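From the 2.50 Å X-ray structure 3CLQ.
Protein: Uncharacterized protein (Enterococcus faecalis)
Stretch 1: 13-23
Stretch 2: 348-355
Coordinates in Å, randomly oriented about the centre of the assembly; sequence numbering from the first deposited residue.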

# COMPACT_ATOMS: atom_id res chain seq x y z
N ALA B 13 -24.21 -20.92 19.16
CA ALA B 13 -23.10 -20.36 19.89
C ALA B 13 -22.03 -19.84 18.93
O ALA B 13 -21.38 -18.82 19.20
N ASN B 14 -21.83 -20.54 17.82
CA ASN B 14 -20.82 -20.11 16.87
C ASN B 14 -21.23 -18.79 16.20
O ASN B 14 -20.40 -17.93 15.96
N GLU B 15 -22.53 -18.65 15.95
CA GLU B 15 -23.11 -17.42 15.44
C GLU B 15 -22.79 -16.20 16.32
O GLU B 15 -22.35 -15.15 15.82
N GLU B 16 -23.04 -16.35 17.62
CA GLU B 16 -22.76 -15.30 18.60
C GLU B 16 -21.25 -15.05 18.69
O GLU B 16 -20.80 -13.90 18.65
N ALA B 17 -20.46 -16.12 18.78
CA ALA B 17 -19.01 -15.98 18.90
C ALA B 17 -18.39 -15.29 17.69
O ALA B 17 -17.63 -14.33 17.84
N VAL B 18 -18.71 -15.77 16.49
CA VAL B 18 -18.15 -15.18 15.27
C VAL B 18 -18.66 -13.77 15.02
O VAL B 18 -17.98 -12.95 14.39
N THR B 19 -19.86 -13.47 15.54
CA THR B 19 -20.40 -12.12 15.43
C THR B 19 -19.60 -11.18 16.29
O THR B 19 -19.44 -10.02 15.92
N ARG B 20 -19.09 -11.64 17.42
CA ARG B 20 -18.26 -10.76 18.21
C ARG B 20 -16.99 -10.46 17.43
O ARG B 20 -16.67 -9.31 17.17
N ILE B 21 -16.30 -11.50 17.00
CA ILE B 21 -15.06 -11.36 16.27
C ILE B 21 -15.21 -10.40 15.11
O ILE B 21 -14.45 -9.44 14.99
N ILE B 22 -16.20 -10.64 14.26
CA ILE B 22 -16.37 -9.81 13.06
C ILE B 22 -16.66 -8.37 13.41
O ILE B 22 -16.13 -7.45 12.78
N GLN B 23 -17.51 -8.14 14.41
CA GLN B 23 -17.89 -6.78 14.76
C GLN B 23 -16.97 -6.05 15.74
O GLN B 23 -17.16 -4.86 15.98
N THR B 348 -14.22 -22.59 8.44
CA THR B 348 -14.55 -21.38 9.18
C THR B 348 -16.05 -21.14 9.23
O THR B 348 -16.79 -21.73 8.46
N THR B 349 -16.50 -20.26 10.11
CA THR B 349 -17.94 -20.12 10.35
C THR B 349 -18.69 -19.24 9.32
O THR B 349 -19.78 -19.61 8.87
N LYS B 350 -18.12 -18.07 8.99
CA LYS B 350 -18.66 -17.22 7.91
C LYS B 350 -17.62 -16.20 7.48
O LYS B 350 -16.61 -16.05 8.15
N GLU B 351 -17.86 -15.51 6.36
CA GLU B 351 -16.97 -14.45 5.85
C GLU B 351 -17.15 -13.16 6.64
O GLU B 351 -18.26 -12.75 6.94
N ASN B 352 -16.05 -12.50 6.98
CA ASN B 352 -16.12 -11.17 7.54
C ASN B 352 -16.36 -10.13 6.43
O ASN B 352 -15.47 -9.87 5.63
N PRO B 353 -17.56 -9.52 6.37
CA PRO B 353 -17.81 -8.55 5.27
C PRO B 353 -16.99 -7.24 5.36
O PRO B 353 -16.79 -6.54 4.36
N ASN B 354 -16.50 -6.92 6.56
CA ASN B 354 -15.76 -5.69 6.79
C ASN B 354 -14.31 -5.75 6.33
O ASN B 354 -13.60 -4.75 6.37
N VAL B 355 -13.87 -6.94 5.92
CA VAL B 355 -12.49 -7.16 5.49
C VAL B 355 -12.48 -8.17 4.34
O VAL B 355 -12.76 -9.36 4.53

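Helix 13-23 runs nearly parallel to strand 350-352, their N-to-C directions 15° apart and their axes 9.2 Å apart at closest approach. Asn14, Val18 and Ile22 line the helix side of the contact, while Thr349, Lys350 and Asn352 to Asn354 supply most of the opposing surface.

The one salt bridge across the interface joins Glu15 and Lys350. Although the CA-to-CB bond of Glu15 points away from the strand, its chain (chi1 t, chi2 p) brings the carboxylate back, and Lys350, in a p, t, p, t conformation, reaches it. Lys350 NZ donates to Glu15 OE2 at 2.9 Å and, weakly, to Glu15 OE1 at 3.3 Å, so one ammonium group serves both carboxylate oxygens. The aliphatic part of the lysine is used as well: Lys350 CG lies 3.8 Å from Ile22 CD1 and 4.2 Å from Val18 CG2.

Thr349 (m) points toward the helix and presents its methyl group, with CG2 4.0 Å from Val18 CG1 and 4.1 Å from Asn14 CB. Its hydroxyl is hydrogen-bonded elsewhere in the structure, as are Asn14 OD1 and ND2 (chi1 m); the closest contact of Asn14 with the strand segment is made by its CB. Val18 adopts p.

Ile22 (m, t) is the most extensively covered residue, losing 106 Å² to the other stretch. Its CG2 reaches Pro353 CD at 4.0 Å and Asn352 OD1 at 3.5 Å. That oxygen is satisfied within its own stretch: Asn352, with chi1 t, accepts from the backbone through Asn354 N to Asn352 OD1 at 2.9 Å, bracing the type I turn from Asn352 to Val355. Asn354 ND2 approaches Ile22 O only to 3.7 Å, a contact without a hydrogen bond. On the helix, Thr19 OG1 donates to Glu15 O at 2.6 Å, satisfying its hydroxyl locally.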

# COMPACT_ATOMS: atom_id res chain seq x y z
CB ALA B 13 -22.52 -21.36 20.84
CB ASN B 14 -20.50 -21.21 15.86
CG ASN B 14 -19.82 -22.43 16.50
OD1 ASN B 14 -19.94 -22.66 17.71
ND2 ASN B 14 -19.11 -23.21 15.69
CB GLU B 15 -24.62 -17.58 15.32
CG GLU B 15 -25.35 -16.33 14.80
CD GLU B 15 -25.03 -16.00 13.33
OE1 GLU B 15 -24.77 -16.96 12.55
OE2 GLU B 15 -25.04 -14.80 12.96
CB GLU B 16 -23.39 -15.65 19.96
CG GLU B 16 -23.12 -14.67 21.15
CD GLU B 16 -23.37 -13.16 20.83
OE1 GLU B 16 -24.01 -12.82 19.81
OE2 GLU B 16 -22.89 -12.30 21.62
CB ALA B 17 -18.36 -17.31 19.12
CB VAL B 18 -18.35 -16.07 14.00
CG1 VAL B 18 -19.80 -16.14 13.58
CG2 VAL B 18 -17.51 -15.54 12.84
CB THR B 19 -21.89 -12.02 15.82
OG1 THR B 19 -22.67 -12.76 14.88
CG2 THR B 19 -22.35 -10.57 15.75
CB ARG B 20 -17.96 -11.33 19.57
CG ARG B 20 -19.18 -11.45 20.45
CD ARG B 20 -18.76 -11.53 21.89
NE ARG B 20 -19.61 -10.67 22.70
CZ ARG B 20 -19.20 -9.99 23.77
NH1 ARG B 20 -17.94 -10.04 24.20
NH2 ARG B 20 -20.08 -9.24 24.42
CB ILE B 21 -14.63 -12.75 15.79
CG1 ILE B 21 -14.44 -13.67 16.99
CG2 ILE B 21 -13.38 -12.69 14.90
CD1 ILE B 21 -14.35 -15.17 16.63
CB ILE B 22 -17.52 -10.36 12.17
CG1 ILE B 22 -17.06 -11.59 11.40
CG2 ILE B 22 -18.06 -9.28 11.22
CD1 ILE B 22 -18.22 -12.42 10.88
CB GLN B 23 -19.31 -6.77 15.30
CG GLN B 23 -20.28 -7.29 14.30
CD GLN B 23 -21.71 -7.19 14.78
OE1 GLN B 23 -22.64 -7.28 13.98
NE2 GLN B 23 -21.90 -7.01 16.08
CB THR B 348 -13.85 -20.17 8.56
OG1 THR B 348 -14.03 -20.19 7.13
CG2 THR B 348 -12.37 -20.20 8.88
CB THR B 349 -18.23 -19.65 11.78
OG1 THR B 349 -17.45 -20.42 12.72
CG2 THR B 349 -19.71 -19.80 12.09
CB LYS B 350 -19.97 -16.52 8.28
CG LYS B 350 -19.86 -15.46 9.38
CD LYS B 350 -21.16 -14.67 9.55
CE LYS B 350 -22.26 -15.51 10.21
NZ LYS B 350 -23.41 -14.66 10.62
CB GLU B 351 -17.26 -14.13 4.37
CG GLU B 351 -17.33 -15.32 3.43
CD GLU B 351 -17.64 -14.92 1.98
OE1 GLU B 351 -17.62 -13.71 1.64
OE2 GLU B 351 -17.90 -15.84 1.15
CB ASN B 352 -14.81 -10.88 8.25
CG ASN B 352 -14.81 -9.54 8.91
OD1 ASN B 352 -15.72 -8.73 8.70
ND2 ASN B 352 -13.79 -9.28 9.72
CB PRO B 353 -19.31 -8.27 5.38
CG PRO B 353 -19.67 -8.56 6.79
CD PRO B 353 -18.72 -9.67 7.26
CB ASN B 354 -15.77 -5.38 8.29
CG ASN B 354 -17.16 -5.06 8.80
OD1 ASN B 354 -17.79 -4.13 8.33
ND2 ASN B 354 -17.65 -5.84 9.77
CB VAL B 355 -11.64 -7.71 6.65
CG1 VAL B 355 -10.17 -7.87 6.23
CG2 VAL B 355 -11.77 -6.82 7.84